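Local coordinates for protein apical membrane antigen AMA1 (Toxoplasma gondii ME49, PDB 4YIV) that takes part in host cell invasion as an essential microneme protein, contributing to the moving junction formed between the parasite's apical tip and the target cell membrane, at residues H32-I37 / A56-I61; A137-F141 / A215-P221; N273-D279 / S293-N299; C266-F271 / Y332-L338. Residues are numbered along the deposited sequence.

Interaction 1: H32-I37 / A56-I61; sequences HHQSGI and AGLCPI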
# COMPACT_ATOMS: atom_id res chain seq x y z
N HIS A 32 -10.23 -2.21 -6.80
CA HIS A 32 -9.06 -1.96 -7.63
C HIS A 32 -7.84 -2.77 -7.18
O HIS A 32 -7.18 -3.43 -7.96
CB HIS A 32 -8.80 -0.46 -7.56
CG HIS A 32 -10.02 0.35 -7.86
ND1 HIS A 32 -10.35 1.50 -7.19
CD2 HIS A 32 -10.99 0.15 -8.78
CE1 HIS A 32 -11.48 1.98 -7.68
NE2 HIS A 32 -11.88 1.18 -8.66
N HIS A 33 -7.55 -2.70 -5.89
CA HIS A 33 -6.32 -3.38 -5.44
C HIS A 33 -6.46 -4.91 -5.49
O HIS A 33 -5.60 -5.60 -6.04
CB HIS A 33 -5.91 -2.94 -4.00
CG HIS A 33 -4.66 -3.61 -3.50
ND1 HIS A 33 -3.42 -3.39 -4.06
CD2 HIS A 33 -4.46 -4.51 -2.49
CE1 HIS A 33 -2.52 -4.12 -3.43
NE2 HIS A 33 -3.12 -4.80 -2.47
N GLN A 34 -7.54 -5.42 -4.88
CA GLN A 34 -8.02 -6.79 -5.08
C GLN A 34 -7.14 -7.91 -4.47
O GLN A 34 -7.27 -9.07 -4.84
CB GLN A 34 -8.22 -7.08 -6.58
CG GLN A 34 -9.34 -6.31 -7.17
CD GLN A 34 -9.50 -6.62 -8.64
OE1 GLN A 34 -8.94 -5.94 -9.49
NE2 GLN A 34 -10.26 -7.67 -8.94
N SER A 35 -6.30 -7.56 -3.51
CA SER A 35 -5.42 -8.56 -2.92
C SER A 35 -5.02 -8.12 -1.52
O SER A 35 -5.42 -7.07 -1.07
CB SER A 35 -4.18 -8.76 -3.79
OG SER A 35 -3.54 -9.99 -3.50
N GLY A 36 -4.22 -8.94 -0.83
CA GLY A 36 -3.70 -8.54 0.45
C GLY A 36 -2.85 -7.28 0.34
O GLY A 36 -2.30 -6.96 -0.72
N ILE A 37 -2.77 -6.55 1.45
CA ILE A 37 -2.01 -5.30 1.52
C ILE A 37 -0.84 -5.49 2.46
O ILE A 37 0.31 -5.20 2.12
CB ILE A 37 -2.90 -4.17 1.99
CG1 ILE A 37 -4.01 -3.93 0.95
CG2 ILE A 37 -2.07 -2.88 2.20
CD1 ILE A 37 -5.07 -3.01 1.39
N ALA A 56 -0.06 -9.98 -6.11
CA ALA A 56 -1.01 -9.74 -7.21
C ALA A 56 -1.73 -8.42 -7.18
O ALA A 56 -2.50 -8.10 -8.10
CB ALA A 56 -2.06 -10.86 -7.18
N GLY A 57 -1.57 -7.68 -6.10
CA GLY A 57 -2.38 -6.49 -5.87
C GLY A 57 -2.06 -5.42 -6.91
O GLY A 57 -0.93 -5.33 -7.39
N LEU A 58 -3.06 -4.61 -7.26
CA LEU A 58 -2.90 -3.64 -8.33
C LEU A 58 -2.51 -2.24 -7.85
O LEU A 58 -2.22 -1.37 -8.68
CB LEU A 58 -4.19 -3.54 -9.16
CG LEU A 58 -4.66 -4.88 -9.77
CD1 LEU A 58 -5.87 -4.63 -10.64
CD2 LEU A 58 -3.59 -5.54 -10.59
N CYS A 59 -2.54 -1.98 -6.55
CA CYS A 59 -2.14 -0.66 -6.05
C CYS A 59 -0.77 -0.69 -5.40
O CYS A 59 -0.43 -1.67 -4.73
CB CYS A 59 -3.12 -0.12 -5.03
SG CYS A 59 -4.78 0.26 -5.69
N PRO A 60 0.00 0.40 -5.58
CA PRO A 60 1.28 0.54 -4.86
C PRO A 60 1.04 0.78 -3.38
O PRO A 60 0.06 1.44 -2.99
CB PRO A 60 1.93 1.77 -5.50
CG PRO A 60 0.79 2.57 -6.02
CD PRO A 60 -0.30 1.58 -6.41
N ILE A 61 1.91 0.23 -2.54
CA ILE A 61 1.73 0.36 -1.10
C ILE A 61 2.84 1.26 -0.54
O ILE A 61 4.02 0.88 -0.47
CB ILE A 61 1.73 -1.02 -0.39
CG1 ILE A 61 0.78 -1.98 -1.11
CG2 ILE A 61 1.36 -0.83 1.09
CD1 ILE A 61 -0.67 -1.51 -1.25

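Interaction 2: A137-F141 / A215-P221; sequences AEFAF and AYVGENP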
# COMPACT_ATOMS: atom_id res chain seq x y z
N ALA A 137 6.89 -0.10 -11.96
CA ALA A 137 5.89 -1.17 -11.97
C ALA A 137 5.82 -1.90 -13.32
O ALA A 137 5.68 -3.13 -13.37
CB ALA A 137 4.55 -0.60 -11.60
N GLU A 138 5.91 -1.16 -14.41
CA GLU A 138 5.88 -1.76 -15.74
C GLU A 138 7.10 -2.62 -15.98
O GLU A 138 7.01 -3.70 -16.56
CB GLU A 138 5.75 -0.66 -16.80
CG GLU A 138 5.60 -1.16 -18.23
CD GLU A 138 5.39 -0.01 -19.23
OE1 GLU A 138 5.27 -0.32 -20.43
OE2 GLU A 138 5.36 1.18 -18.81
N PHE A 139 8.25 -2.14 -15.51
CA PHE A 139 9.48 -2.90 -15.56
C PHE A 139 9.34 -4.24 -14.83
O PHE A 139 9.78 -5.29 -15.32
CB PHE A 139 10.62 -2.10 -14.96
CG PHE A 139 11.92 -2.82 -14.96
CD1 PHE A 139 12.51 -3.22 -16.14
CD2 PHE A 139 12.58 -3.09 -13.75
CE1 PHE A 139 13.72 -3.91 -16.14
CE2 PHE A 139 13.79 -3.78 -13.73
CZ PHE A 139 14.37 -4.18 -14.91
N ALA A 140 8.71 -4.19 -13.66
CA ALA A 140 8.45 -5.43 -12.91
C ALA A 140 7.45 -6.32 -13.68
O ALA A 140 7.63 -7.56 -13.76
CB ALA A 140 7.92 -5.09 -11.52
N PHE A 141 6.43 -5.72 -14.26
CA PHE A 141 5.44 -6.52 -15.00
C PHE A 141 6.08 -7.23 -16.20
O PHE A 141 5.70 -8.35 -16.55
CB PHE A 141 4.26 -5.68 -15.47
CG PHE A 141 3.20 -6.49 -16.13
CD1 PHE A 141 2.38 -7.34 -15.37
CD2 PHE A 141 3.04 -6.47 -17.51
CE1 PHE A 141 1.40 -8.12 -16.00
CE2 PHE A 141 2.07 -7.25 -18.14
CZ PHE A 141 1.25 -8.08 -17.39
N ALA A 215 4.04 -6.95 -9.16
CA ALA A 215 4.33 -6.64 -10.56
C ALA A 215 3.09 -6.24 -11.30
O ALA A 215 3.19 -5.57 -12.35
CB ALA A 215 4.98 -7.79 -11.27
N TYR A 216 1.92 -6.63 -10.80
CA TYR A 216 0.69 -6.40 -11.55
C TYR A 216 0.19 -4.95 -11.45
O TYR A 216 -0.75 -4.55 -12.17
CB TYR A 216 -0.39 -7.42 -11.12
CG TYR A 216 0.11 -8.80 -11.49
CD1 TYR A 216 -0.12 -9.31 -12.77
CD2 TYR A 216 0.93 -9.53 -10.63
CE1 TYR A 216 0.40 -10.52 -13.17
CE2 TYR A 216 1.47 -10.75 -11.02
CZ TYR A 216 1.19 -11.24 -12.30
OH TYR A 216 1.71 -12.44 -12.75
N VAL A 217 0.80 -4.15 -10.58
CA VAL A 217 0.63 -2.69 -10.65
C VAL A 217 1.03 -2.21 -12.07
O VAL A 217 0.58 -1.18 -12.57
CB VAL A 217 1.47 -1.97 -9.60
CG1 VAL A 217 1.34 -0.44 -9.72
CG2 VAL A 217 1.06 -2.40 -8.17
N GLY A 218 1.94 -2.95 -12.68
CA GLY A 218 2.50 -2.58 -13.96
C GLY A 218 1.75 -3.05 -15.19
O GLY A 218 2.15 -2.72 -16.29
N GLU A 219 0.70 -3.86 -15.01
CA GLU A 219 -0.05 -4.39 -16.17
C GLU A 219 -0.74 -3.26 -16.95
O GLU A 219 -0.71 -3.21 -18.19
CB GLU A 219 -1.12 -5.42 -15.71
CG GLU A 219 -1.91 -6.07 -16.89
CD GLU A 219 -2.70 -7.32 -16.49
OE1 GLU A 219 -3.31 -7.95 -17.38
OE2 GLU A 219 -2.72 -7.68 -15.30
N ASN A 220 -1.33 -2.32 -16.23
CA ASN A 220 -1.93 -1.12 -16.79
C ASN A 220 -1.31 -0.05 -15.92
O ASN A 220 -1.90 0.39 -15.02
CB ASN A 220 -3.43 -1.14 -16.67
CG ASN A 220 -4.07 -2.13 -17.60
OD1 ASN A 220 -3.90 -2.08 -18.79
ND2 ASN A 220 -4.79 -3.05 -17.04
N PRO A 221 -0.08 0.31 -16.21
CA PRO A 221 0.69 1.23 -15.33
C PRO A 221 0.16 2.57 -14.91
O PRO A 221 0.62 3.07 -13.89
CB PRO A 221 2.07 1.29 -15.97
CG PRO A 221 1.78 1.06 -17.40
CD PRO A 221 0.69 0.02 -17.42

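Interaction 3: N273-D279 / S293-N299; sequences NDGVASD and SGGVGRN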
# COMPACT_ATOMS: atom_id res chain seq x y z
N ASN A 273 -2.65 -2.91 11.82
CA ASN A 273 -3.63 -3.50 12.73
C ASN A 273 -3.97 -4.92 12.27
O ASN A 273 -3.85 -5.26 11.07
CB ASN A 273 -4.88 -2.63 12.82
CG ASN A 273 -5.81 -2.82 11.65
OD1 ASN A 273 -6.56 -3.80 11.58
ND2 ASN A 273 -5.79 -1.88 10.72
N ASP A 274 -4.41 -5.77 13.19
CA ASP A 274 -4.54 -7.21 12.86
C ASP A 274 -5.65 -7.55 11.89
O ASP A 274 -5.76 -8.70 11.42
CB ASP A 274 -4.69 -8.02 14.15
CG ASP A 274 -6.14 -8.03 14.69
OD1 ASP A 274 -6.88 -7.01 14.64
OD2 ASP A 274 -6.53 -9.09 15.19
N GLY A 275 -6.45 -6.56 11.53
CA GLY A 275 -7.58 -6.75 10.66
C GLY A 275 -7.35 -6.31 9.19
O GLY A 275 -8.18 -6.52 8.32
N VAL A 276 -6.20 -5.72 8.91
CA VAL A 276 -5.85 -5.28 7.55
C VAL A 276 -5.88 -6.45 6.56
O VAL A 276 -5.52 -7.57 6.92
CB VAL A 276 -4.44 -4.61 7.51
CG1 VAL A 276 -3.39 -5.65 7.87
CG2 VAL A 276 -4.09 -4.02 6.12
N ALA A 277 -6.29 -6.21 5.32
CA ALA A 277 -6.26 -7.25 4.30
C ALA A 277 -4.91 -7.90 4.22
O ALA A 277 -3.90 -7.23 4.03
CB ALA A 277 -6.62 -6.68 2.95
N SER A 278 -4.87 -9.22 4.40
CA SER A 278 -3.63 -9.94 4.39
C SER A 278 -3.86 -11.37 3.96
O SER A 278 -4.87 -12.00 4.28
CB SER A 278 -2.93 -9.89 5.74
OG SER A 278 -1.76 -10.69 5.70
N ASP A 279 -2.91 -11.88 3.20
CA ASP A 279 -3.06 -13.19 2.55
C ASP A 279 -2.18 -14.27 3.23
O ASP A 279 -1.94 -15.32 2.64
CB ASP A 279 -2.69 -13.07 1.06
CG ASP A 279 -3.62 -12.11 0.28
OD1 ASP A 279 -4.69 -11.74 0.82
OD2 ASP A 279 -3.27 -11.75 -0.89
N SER A 293 -7.42 -12.61 0.72
CA SER A 293 -8.27 -11.54 1.28
C SER A 293 -9.10 -10.85 0.22
O SER A 293 -10.14 -10.28 0.52
CB SER A 293 -7.40 -10.48 2.00
OG SER A 293 -6.57 -9.82 1.03
N GLY A 294 -8.63 -10.88 -1.02
CA GLY A 294 -9.19 -10.07 -2.08
C GLY A 294 -9.20 -8.57 -1.81
O GLY A 294 -9.92 -7.83 -2.49
N GLY A 295 -8.44 -8.12 -0.81
CA GLY A 295 -8.42 -6.69 -0.49
C GLY A 295 -9.41 -6.29 0.59
O GLY A 295 -9.47 -5.13 0.98
N VAL A 296 -10.18 -7.27 1.07
CA VAL A 296 -11.13 -7.04 2.15
C VAL A 296 -10.42 -6.99 3.49
O VAL A 296 -9.61 -7.87 3.79
CB VAL A 296 -12.21 -8.16 2.21
CG1 VAL A 296 -13.22 -7.87 3.32
CG2 VAL A 296 -12.89 -8.32 0.83
N GLY A 297 -10.77 -6.02 4.33
CA GLY A 297 -10.09 -5.88 5.59
C GLY A 297 -10.23 -4.51 6.22
O GLY A 297 -10.82 -3.61 5.61
N ARG A 298 -9.74 -4.36 7.44
CA ARG A 298 -9.84 -3.12 8.20
C ARG A 298 -8.70 -2.26 7.70
O ARG A 298 -7.72 -2.08 8.36
CB ARG A 298 -9.67 -3.43 9.67
CG ARG A 298 -9.99 -2.28 10.59
CD ARG A 298 -9.70 -2.56 12.06
NE ARG A 298 -10.46 -3.67 12.60
CZ ARG A 298 -9.93 -4.73 13.20
NH1 ARG A 298 -8.64 -4.84 13.37
NH2 ARG A 298 -10.73 -5.66 13.65
N ASN A 299 -8.90 -1.74 6.50
CA ASN A 299 -7.90 -1.00 5.74
C ASN A 299 -7.98 0.52 5.85
O ASN A 299 -7.10 1.23 5.32
CB ASN A 299 -8.04 -1.31 4.25
CG ASN A 299 -7.93 -2.77 3.94
OD1 ASN A 299 -7.25 -3.52 4.64
ND2 ASN A 299 -8.55 -3.18 2.85
O HOH W 1 -5.89 -11.93 -2.05

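Interaction 4: C266-F271 / Y332-L338; sequences CWVKTF and YTAAGSL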
# COMPACT_ATOMS: atom_id res chain seq x y z
N CYS A 266 -1.69 6.82 13.64
CA CYS A 266 -2.94 6.36 13.08
C CYS A 266 -2.70 5.79 11.68
O CYS A 266 -3.17 4.74 11.37
CB CYS A 266 -3.96 7.48 13.01
SG CYS A 266 -5.60 7.00 12.52
N TRP A 267 -1.92 6.50 10.88
CA TRP A 267 -1.61 6.08 9.53
C TRP A 267 -0.94 4.72 9.58
O TRP A 267 -1.29 3.82 8.80
CB TRP A 267 -0.73 7.14 8.85
CG TRP A 267 -0.09 6.65 7.57
CD1 TRP A 267 -0.71 6.46 6.36
CD2 TRP A 267 1.29 6.34 7.36
NE1 TRP A 267 0.19 6.02 5.43
CE2 TRP A 267 1.42 5.95 6.00
CE3 TRP A 267 2.42 6.35 8.16
CZ2 TRP A 267 2.64 5.56 5.45
CZ3 TRP A 267 3.63 5.97 7.60
CH2 TRP A 267 3.73 5.58 6.27
N VAL A 268 -0.01 4.55 10.51
CA VAL A 268 0.67 3.26 10.67
C VAL A 268 -0.34 2.17 11.05
O VAL A 268 -0.28 1.04 10.53
CB VAL A 268 1.77 3.32 11.73
CG1 VAL A 268 2.28 1.89 12.08
CG2 VAL A 268 2.89 4.19 11.26
N LYS A 269 -1.28 2.50 11.94
CA LYS A 269 -2.28 1.54 12.38
C LYS A 269 -3.16 1.04 11.25
O LYS A 269 -3.59 -0.13 11.27
CB LYS A 269 -3.18 2.14 13.50
CG LYS A 269 -2.59 2.15 14.94
CD LYS A 269 -3.67 2.63 15.97
CE LYS A 269 -3.16 2.56 17.40
NZ LYS A 269 -2.92 1.14 17.84
N THR A 270 -3.44 1.86 10.23
CA THR A 270 -4.31 1.37 9.17
C THR A 270 -3.63 0.25 8.39
O THR A 270 -4.30 -0.60 7.82
CB THR A 270 -4.76 2.50 8.19
OG1 THR A 270 -3.63 3.03 7.48
CG2 THR A 270 -5.42 3.65 8.97
N PHE A 271 -2.28 0.23 8.40
CA PHE A 271 -1.50 -0.83 7.78
C PHE A 271 -1.19 -2.01 8.71
O PHE A 271 -1.12 -3.16 8.26
CB PHE A 271 -0.17 -0.27 7.27
CG PHE A 271 0.70 -1.28 6.57
CD1 PHE A 271 0.37 -1.78 5.32
CD2 PHE A 271 1.87 -1.70 7.17
CE1 PHE A 271 1.20 -2.70 4.70
CE2 PHE A 271 2.69 -2.61 6.57
CZ PHE A 271 2.36 -3.11 5.32
N TYR A 332 -6.76 8.00 6.27
CA TYR A 332 -5.65 7.16 5.82
C TYR A 332 -6.15 5.82 5.34
O TYR A 332 -7.22 5.38 5.75
CB TYR A 332 -4.65 6.91 6.95
CG TYR A 332 -4.02 8.17 7.52
CD1 TYR A 332 -3.14 8.95 6.77
CD2 TYR A 332 -4.31 8.58 8.81
CE1 TYR A 332 -2.56 10.09 7.30
CE2 TYR A 332 -3.73 9.72 9.35
CZ TYR A 332 -2.86 10.47 8.58
OH TYR A 332 -2.30 11.60 9.13
N THR A 333 -5.37 5.16 4.49
CA THR A 333 -5.60 3.76 4.23
C THR A 333 -4.31 3.01 4.34
O THR A 333 -3.20 3.59 4.35
CB THR A 333 -6.20 3.50 2.82
OG1 THR A 333 -5.18 3.59 1.83
CG2 THR A 333 -7.29 4.47 2.52
N ALA A 334 -4.44 1.69 4.45
CA ALA A 334 -3.31 0.81 4.48
C ALA A 334 -2.40 0.96 3.26
O ALA A 334 -1.19 0.68 3.32
CB ALA A 334 -3.82 -0.67 4.61
N ALA A 335 -2.98 1.39 2.14
CA ALA A 335 -2.22 1.46 0.88
C ALA A 335 -1.47 2.79 0.71
O ALA A 335 -0.42 2.82 0.06
CB ALA A 335 -3.14 1.25 -0.32
N GLY A 336 -2.01 3.86 1.26
CA GLY A 336 -1.50 5.18 0.97
C GLY A 336 -0.38 5.72 1.84
O GLY A 336 0.08 5.07 2.78
N SER A 337 0.00 6.96 1.54
CA SER A 337 1.15 7.62 2.16
C SER A 337 0.68 8.43 3.35
O SER A 337 -0.50 8.72 3.50
CB SER A 337 1.87 8.55 1.16
OG SER A 337 1.00 9.61 0.80
N LEU A 338 1.63 8.81 4.21
CA LEU A 338 1.33 9.70 5.33
C LEU A 338 0.99 11.08 4.81
O LEU A 338 0.03 11.71 5.27
CB LEU A 338 2.53 9.76 6.28
CG LEU A 338 2.46 10.70 7.48
CD1 LEU A 338 1.28 10.43 8.35
CD2 LEU A 338 3.72 10.55 8.25
O HOH W 2 -0.92 3.01 5.94

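Interaction 1: H32-I37 / A56-I61
Two hydrogen bonds join these irregular segments, and both end on H33. The amide of L58 donates to the backbone oxygen (N to H33 O 3.0 Å), while the next amide, of C59, donates to the imidazole (N to H33 ND1 3.0 Å). On its far side the ring donates within its own segment, from H33 NE2 to G36 O at 2.9 Å. Histidine suits this place because it accepts at one nitrogen and donates at the other. G57 lies over the imidazole face in a CH-pi contact, its CA 3.8 Å from the H33 ring centroid; any side chain would collide with the ring, so glycine fits. G57 CA also makes a CA-H...O contact with H33 O at 3.3 Å. L58 CD1 packs against H32 O at 3.2 Å; the apolar pair is I37 CG2 with I61 CD1 at 4.0 Å, two branched chains burying each other beside F271 of helix 263-272. Neighbouring groups tie the contact into the fold, with D40 hydrogen-bonded to S35, A56 and G57, and C59 disulfide-bonded to C228. The imidazole of H32, hydrogen-bonded to E25, leads away to the cobalt site that E25, H31 and H32 form.

Interaction 2: A137-F141 / A215-P221
F141, at the end of helix 132-141, buries more area here than any other residue of the two segments. Its chi1 of -176° (t) carries the ring off the helix and across the 3-10 segment 215-218 and the residue after it. There E219 CA sits over the ring face, 3.7 Å from the F141 ring centroid and only 5° from the ring normal, a well-formed CH-pi contact. Y216 has its CA-CB bond turned away, but with chi1 at -64° (m) the ring swings back, so that F141 CE1 approaches Y216 CD1 at 3.8 Å; the Y216 hydroxyl is hydrogen-bonded to E54 and R156. R156 also makes a cation-pi contact with F141. Alanines and G218 let the backbones close in. A137 CB meets V217 CG1, in the t rotamer, at 3.7 Å, and A140 CB meets A215 CB at 4.0 Å. The backbones come close at G218: its CA lies 3.3 Å from A137 O in a CA-H...O contact, and a CB would collide with the helix. E138 is fully extended, which brings its carboxylate to the amides of K128 and A129 and, by a salt bridge, to K142; E138 OE2 merely touches P221 CG at 3.8 Å. With no conventional hydrogen bonds between the segments, shape, apolar burial and weak CH contacts hold the helix against the turn, while E138 and Y216 find their polar partners elsewhere.

Interaction 3: N273-D279 / S293-N299
Between helix 263-272 and strand 300-305 of the second PAN-like unit, these two loop segments flank the engineered linker evidently standing in for the removed DII loop. R298, A277 and S293 bury the most area. The guanidinium of R298 lies with one face over G275 CA, where only glycine leaves room, and its NH1 donates to N273 OD1 at 2.9 Å and, in a salt bridge, to D274 OD1 at 3.1 Å. N273 OD1 also closes an Asx turn, and N273 ND2 returns a bond to R298 O at 3.1 Å. The backbones join through R298 N and G275 O at 2.8 Å. A277, its CB 3.3 Å from V296 O, is small enough to nestle against the type I' turn S293-V296, where G294 and G295 suit the positive phi angles; the A277 amide donates to N299 OD1 at 2.9 Å. S293 begins that turn with an ST turn to G295 N, while D279 OD1 accepts from both S293 N at 2.9 Å and S293 OG at 2.7 Å.

Interaction 4: C266-F271 / Y332-L338
In this antiparallel sheet-and-helix unit of the PAN type, helix 263-272 packs against the end of strand 329-333 and the turn after it. The helix backbone comes closest at its later end: W267 and Y332 have CA atoms 5.6 Å apart, F271 and A334 4.1 Å. Past T333 the chain bends, and T333 OG1 fixes the bend by accepting from the amides of A335 and G336, an ST turn and an ST motif sharing one hydroxyl. Into the hollow of this turn goes W267, a residue with both a broad apolar surface and a single donor. Its CB sits over the Y332 ring, 3.6 Å from the Y332 centroid, and the five-membered ring points an edge at the same face in an offset edge-to-face pair. L338 CB packs over the six-membered ring of W267, 3.8 Å from the W267 ring centroid. C266, disulfide-bonded to C313, lays its sulfur at the Y332 ring edge, C266 SG to Y332 CD2 4.2 Å. One turn on from C266, T270 presses CG2 against Y332 CB at 3.9 Å while its hydroxyl donates back to W267 O. Small A334 lets F271 come close, F271 CD1 to A334 O 3.5 Å. A water bridges W267 O and T333 O, and the indole donates a hydrogen bond to the turn, W267 NE1 to G336 O at 2.8 Å.

How the interactions relate
Along the chain, interactions 1 and 2 come in succession; interaction 3 follows, lying between the two halves of interaction 4. Interaction 1 is central, its centre 11 to 14 Å from the other three and touching each. Segment 56-61 packs against 215-221, which follows strand 210-213 of the first five-stranded sheet, where interaction 2 seats helix 132-141. Towards the second sheet, I37 N hydrogen-bonds to A277 O of interaction 3, and I37 and I61 pack on A334 of interaction 4. A334 N hydrogen-bonds to N299 O, connecting interactions 3 and 4. Interactions 2 and 4, 23 Å apart between centres, do not touch. The contacts form one path linking the two PAN-like sheet units of the ectodomain.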